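PDB 3FHK: UPF0403 protein yphP from Bacillus subtilis, which removes bacillithiol from S-bacillithiolated proteins as a dithiol bacilliredoxin and has protein disulfide isomerase activity, using a CXC redox motif. Local coordinates for residues E45-V50 with L112-E117; V50-V55 with V82-G87. The protein carries 2 engineered substitutions. All coordinates share one frame; numbering follows the deposited sequence.

Interaction 1: residues E45-V50 with L112-E117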
# COMPACT_ATOMS: atom_id res chain seq x y z
N GLU A 45 -13.27 27.14 32.90
CA GLU A 45 -13.44 28.46 33.47
C GLU A 45 -12.44 29.43 32.87
O GLU A 45 -11.31 29.05 32.53
CB GLU A 45 -13.30 28.42 34.99
CG GLU A 45 -14.60 28.08 35.71
CD GLU A 45 -14.39 27.58 37.13
OE1 GLU A 45 -13.23 27.62 37.61
OE2 GLU A 45 -15.37 27.14 37.75
N GLY A 46 -12.86 30.68 32.74
CA GLY A 46 -12.02 31.71 32.16
C GLY A 46 -11.90 31.51 30.66
O GLY A 46 -12.82 30.99 30.03
N THR A 47 -10.77 31.92 30.09
CA THR A 47 -10.62 31.84 28.65
C THR A 47 -9.91 30.59 28.18
O THR A 47 -9.03 30.05 28.86
CB THR A 47 -9.95 33.09 28.06
OG1 THR A 47 -8.65 33.28 28.65
CG2 THR A 47 -10.82 34.32 28.32
N THR A 48 -10.32 30.12 27.00
CA THR A 48 -9.73 28.95 26.39
C THR A 48 -9.48 29.17 24.91
O THR A 48 -10.33 29.69 24.20
CB THR A 48 -10.63 27.72 26.55
OG1 THR A 48 -10.65 27.33 27.93
CG2 THR A 48 -10.10 26.56 25.70
N LEU A 49 -8.28 28.78 24.46
CA LEU A 49 -8.00 28.66 23.04
C LEU A 49 -8.16 27.20 22.65
O LEU A 49 -7.48 26.32 23.17
CB LEU A 49 -6.59 29.14 22.69
CG LEU A 49 -6.27 28.99 21.20
CD1 LEU A 49 -7.21 29.85 20.39
CD2 LEU A 49 -4.80 29.33 20.87
N VAL A 50 -9.10 26.95 21.75
CA VAL A 50 -9.32 25.63 21.21
C VAL A 50 -8.72 25.64 19.82
O VAL A 50 -8.99 26.54 19.01
CB VAL A 50 -10.83 25.29 21.14
CG1 VAL A 50 -11.06 23.95 20.45
CG2 VAL A 50 -11.46 25.30 22.56
N LEU A 112 -11.65 30.94 20.47
CA LEU A 112 -11.42 31.53 21.78
C LEU A 112 -12.75 31.45 22.55
O LEU A 112 -13.77 31.98 22.10
CB LEU A 112 -11.01 33.00 21.64
CG LEU A 112 -9.92 33.56 22.56
CD1 LEU A 112 -10.15 35.04 22.84
CD2 LEU A 112 -9.81 32.79 23.87
N LEU A 113 -12.72 30.77 23.70
CA LEU A 113 -13.90 30.63 24.55
C LEU A 113 -13.82 31.51 25.79
O LEU A 113 -12.73 31.80 26.29
CB LEU A 113 -14.01 29.19 25.06
CG LEU A 113 -14.59 28.09 24.18
CD1 LEU A 113 -14.43 28.39 22.71
CD2 LEU A 113 -13.91 26.78 24.56
N LYS A 114 -14.98 31.93 26.28
CA LYS A 114 -15.13 32.41 27.64
C LYS A 114 -16.11 31.42 28.24
O LYS A 114 -17.21 31.25 27.71
CB LYS A 114 -15.70 33.83 27.66
CG LYS A 114 -16.03 34.37 29.04
CD LYS A 114 -15.00 35.37 29.55
CE LYS A 114 -13.75 34.68 30.07
NZ LYS A 114 -12.74 35.65 30.62
N GLY A 115 -15.72 30.73 29.31
CA GLY A 115 -16.45 29.55 29.73
C GLY A 115 -16.49 28.57 28.57
O GLY A 115 -15.44 28.23 28.00
N LYS A 116 -17.68 28.13 28.19
CA LYS A 116 -17.81 27.29 27.00
C LYS A 116 -18.45 28.03 25.81
O LYS A 116 -18.86 27.42 24.83
CB LYS A 116 -18.56 26.00 27.32
CG LYS A 116 -19.96 26.20 27.84
CD LYS A 116 -20.63 24.87 28.19
CE LYS A 116 -22.14 25.05 28.38
NZ LYS A 116 -22.85 23.75 28.52
N GLU A 117 -18.51 29.35 25.91
CA GLU A 117 -19.07 30.18 24.84
C GLU A 117 -17.97 30.74 23.94
O GLU A 117 -16.98 31.28 24.43
CB GLU A 117 -19.88 31.34 25.43
CG GLU A 117 -20.30 32.36 24.39
CD GLU A 117 -20.72 33.70 24.98
OE1 GLU A 117 -21.89 34.09 24.80
OE2 GLU A 117 -19.88 34.36 25.64
O HOH W 1 -12.77 28.36 28.72

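Interaction 2: residues V50-V55 with V82-G87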
# COMPACT_ATOMS: atom_id res chain seq x y z
N VAL A 50 -9.10 26.95 21.75
CA VAL A 50 -9.32 25.63 21.21
C VAL A 50 -8.72 25.64 19.82
O VAL A 50 -8.99 26.54 19.01
CB VAL A 50 -10.83 25.29 21.14
CG1 VAL A 50 -11.06 23.95 20.45
CG2 VAL A 50 -11.46 25.30 22.56
N VAL A 51 -7.89 24.65 19.53
CA VAL A 51 -7.38 24.48 18.18
C VAL A 51 -7.95 23.21 17.59
O VAL A 51 -7.80 22.12 18.15
CB VAL A 51 -5.85 24.43 18.14
CG1 VAL A 51 -5.37 24.14 16.71
CG2 VAL A 51 -5.26 25.73 18.67
N VAL A 52 -8.64 23.36 16.48
CA VAL A 52 -9.08 22.20 15.73
C VAL A 52 -7.99 21.84 14.74
O VAL A 52 -7.80 22.50 13.71
CB VAL A 52 -10.39 22.46 15.01
CG1 VAL A 52 -10.74 21.26 14.14
CG2 VAL A 52 -11.47 22.72 16.03
N ASN A 53 -7.26 20.78 15.09
CA ASN A 53 -6.06 20.39 14.37
C ASN A 53 -6.43 19.61 13.11
O ASN A 53 -7.59 19.24 12.93
CB ASN A 53 -5.16 19.57 15.29
CG ASN A 53 -3.70 19.60 14.86
OD1 ASN A 53 -3.34 20.25 13.88
ND2 ASN A 53 -2.86 18.87 15.59
N SER A 54 -5.45 19.39 12.24
CA SER A 54 -5.69 18.75 10.94
C SER A 54 -4.36 18.31 10.32
O SER A 54 -3.31 18.84 10.66
CB SER A 54 -6.41 19.71 10.00
OG SER A 54 -6.30 19.31 8.64
N VAL A 55 -4.41 17.36 9.39
CA VAL A 55 -3.21 16.85 8.73
C VAL A 55 -2.71 17.73 7.58
O VAL A 55 -1.56 17.63 7.15
CB VAL A 55 -3.45 15.42 8.19
CG1 VAL A 55 -2.23 14.90 7.46
CG2 VAL A 55 -3.80 14.49 9.32
N VAL A 82 -6.40 23.85 24.46
CA VAL A 82 -6.76 22.47 24.22
C VAL A 82 -6.94 22.26 22.73
O VAL A 82 -7.07 23.21 21.96
CB VAL A 82 -8.05 22.07 24.97
CG1 VAL A 82 -7.98 22.47 26.43
CG2 VAL A 82 -9.26 22.68 24.30
N THR A 83 -6.93 21.01 22.32
CA THR A 83 -7.05 20.74 20.91
C THR A 83 -7.82 19.46 20.67
O THR A 83 -7.81 18.54 21.49
CB THR A 83 -5.66 20.69 20.21
OG1 THR A 83 -5.84 20.30 18.85
CG2 THR A 83 -4.72 19.72 20.92
N VAL A 84 -8.51 19.44 19.54
CA VAL A 84 -9.11 18.24 19.02
C VAL A 84 -8.56 18.08 17.62
O VAL A 84 -8.30 19.08 16.94
CB VAL A 84 -10.64 18.35 18.98
CG1 VAL A 84 -11.23 18.20 20.39
CG2 VAL A 84 -11.05 19.68 18.36
N PHE A 85 -8.37 16.84 17.20
CA PHE A 85 -7.74 16.56 15.92
C PHE A 85 -8.75 16.09 14.89
O PHE A 85 -9.13 14.92 14.86
CB PHE A 85 -6.65 15.50 16.08
CG PHE A 85 -5.56 15.61 15.06
CD1 PHE A 85 -5.85 15.56 13.72
CD2 PHE A 85 -4.24 15.78 15.44
CE1 PHE A 85 -4.86 15.66 12.76
CE2 PHE A 85 -3.24 15.90 14.49
CZ PHE A 85 -3.56 15.84 13.15
N ALA A 86 -9.19 17.00 14.03
CA ALA A 86 -10.20 16.65 13.04
C ALA A 86 -9.71 15.54 12.12
O ALA A 86 -8.55 15.51 11.71
CB ALA A 86 -10.59 17.88 12.24
N GLY A 87 -10.60 14.61 11.78
CA GLY A 87 -10.25 13.57 10.83
C GLY A 87 -9.54 12.39 11.47
O GLY A 87 -9.56 11.29 10.93
O HOH W 2 -4.64 17.97 17.98
O HOH W 3 -7.05 15.47 9.56

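Interaction 1: residues E45-V50 with L112-E117
T48 and L113 lie side by side and point the same way, a hydrogen-bonded antiparallel pair where strands 47-53 and 109-114 meet in the central mixed sheet of this thioredoxin-superfamily fold. T48 CB rests 3.9 Å from L113 CD2, and F40 and M41 of helix 34-43 cover this face. L113 CG stands anti to its own carbonyl carbon (chi1 -80°), and beyond it CD2 also reaches V50 CG2, at a tight 3.5 Å. Between the two backbones L113 N gives T48 O a nearly straight bond of 2.7 Å, while T48 N returns one to L113 O. On the other face K114 bends at chi2 and chi3, so the end of its chain crosses T47 and brings NZ to 3.3 Å from T47 CG2. L112 CD2 comes close to T48 O on that face, and helix 132-146 packs against L112 and L49. T48 OG1 has its partner outside the two segments, in N80 ND2. Past the last paired residues, G115 N donates to G46 O at the start of the type II' turn from K114 to E117. One water bridges the two segments at this end, donating to G46 O and to G115 O.

Interaction 2: residues V50-V55 with V82-G87
N53 lays its side chain over one face of the F85 ring where strands 50-53 and 82-85 run parallel, the two strands of a beta-alpha-beta unit connected through helix 57-73 in the thioredoxin-like fold. With CG anti to the backbone N (chi1 -157°), the asparagine crosses the ring obliquely, its amide plane turned 41° from that of the ring. CB sits 4.1 Å from the ring centroid, 18° off the normal, a CH-pi contact. CG stands above the ring, displaced toward the rim, and ND2 ends 3.2 Å from F85 CE2. The amide is fixed by polar partners as well: OD1 accepts from R64 NH1 and, weakly, from S54 N; ND2 donates to M19 O and to a water that in turn donates to T83 OG1. S54 N lies over the same ring face, whereas V55 CG2 meets the ring edge at CE1, 3.8 Å away. V16 and R20 of helix 2-24 touch the ring too. An alanine at F85 would probably leave the N53 side chain and V55 CG2 without their aromatic support and open a gap beneath helix 2-24. The opposite face of the sheet carries valines: V50 CG2 meets V82 CG2 and V52 CG2 meets V84 CG2, against helix 90-97. Beyond the strand, S54 OG accepts from the backbone N of C56, a nucleophile of the CXC motif, so this end of the contact leads straight into the active site. In the backbone, N53 N donates to V84 O at 2.7 Å. V51 O is gripped twice, by V84 N at 3.1 Å and by the hydroxyl of T83, whose OG1 donates to it at 2.8 Å.

Strand 47-53 is common to both contacts, which lie on its two edges with centres about 16 Å apart: interaction 1 joins its first half to strand 109-114 in antiparallel fashion, interaction 2 its second half to strand 80-85 in parallel. V50 belongs to both, and L49 O, from interaction 1, is probably hydrogen-bonded to V82 N of interaction 2 at 3.0 Å. Along the chain, interaction 2 is nested inside the loop that interaction 1 closes. The strand is thus held between neighbours within one mixed sheet, and its C-terminal end, on the side of interaction 2, runs on to the CXC motif, whereas interaction 1 lies away from it.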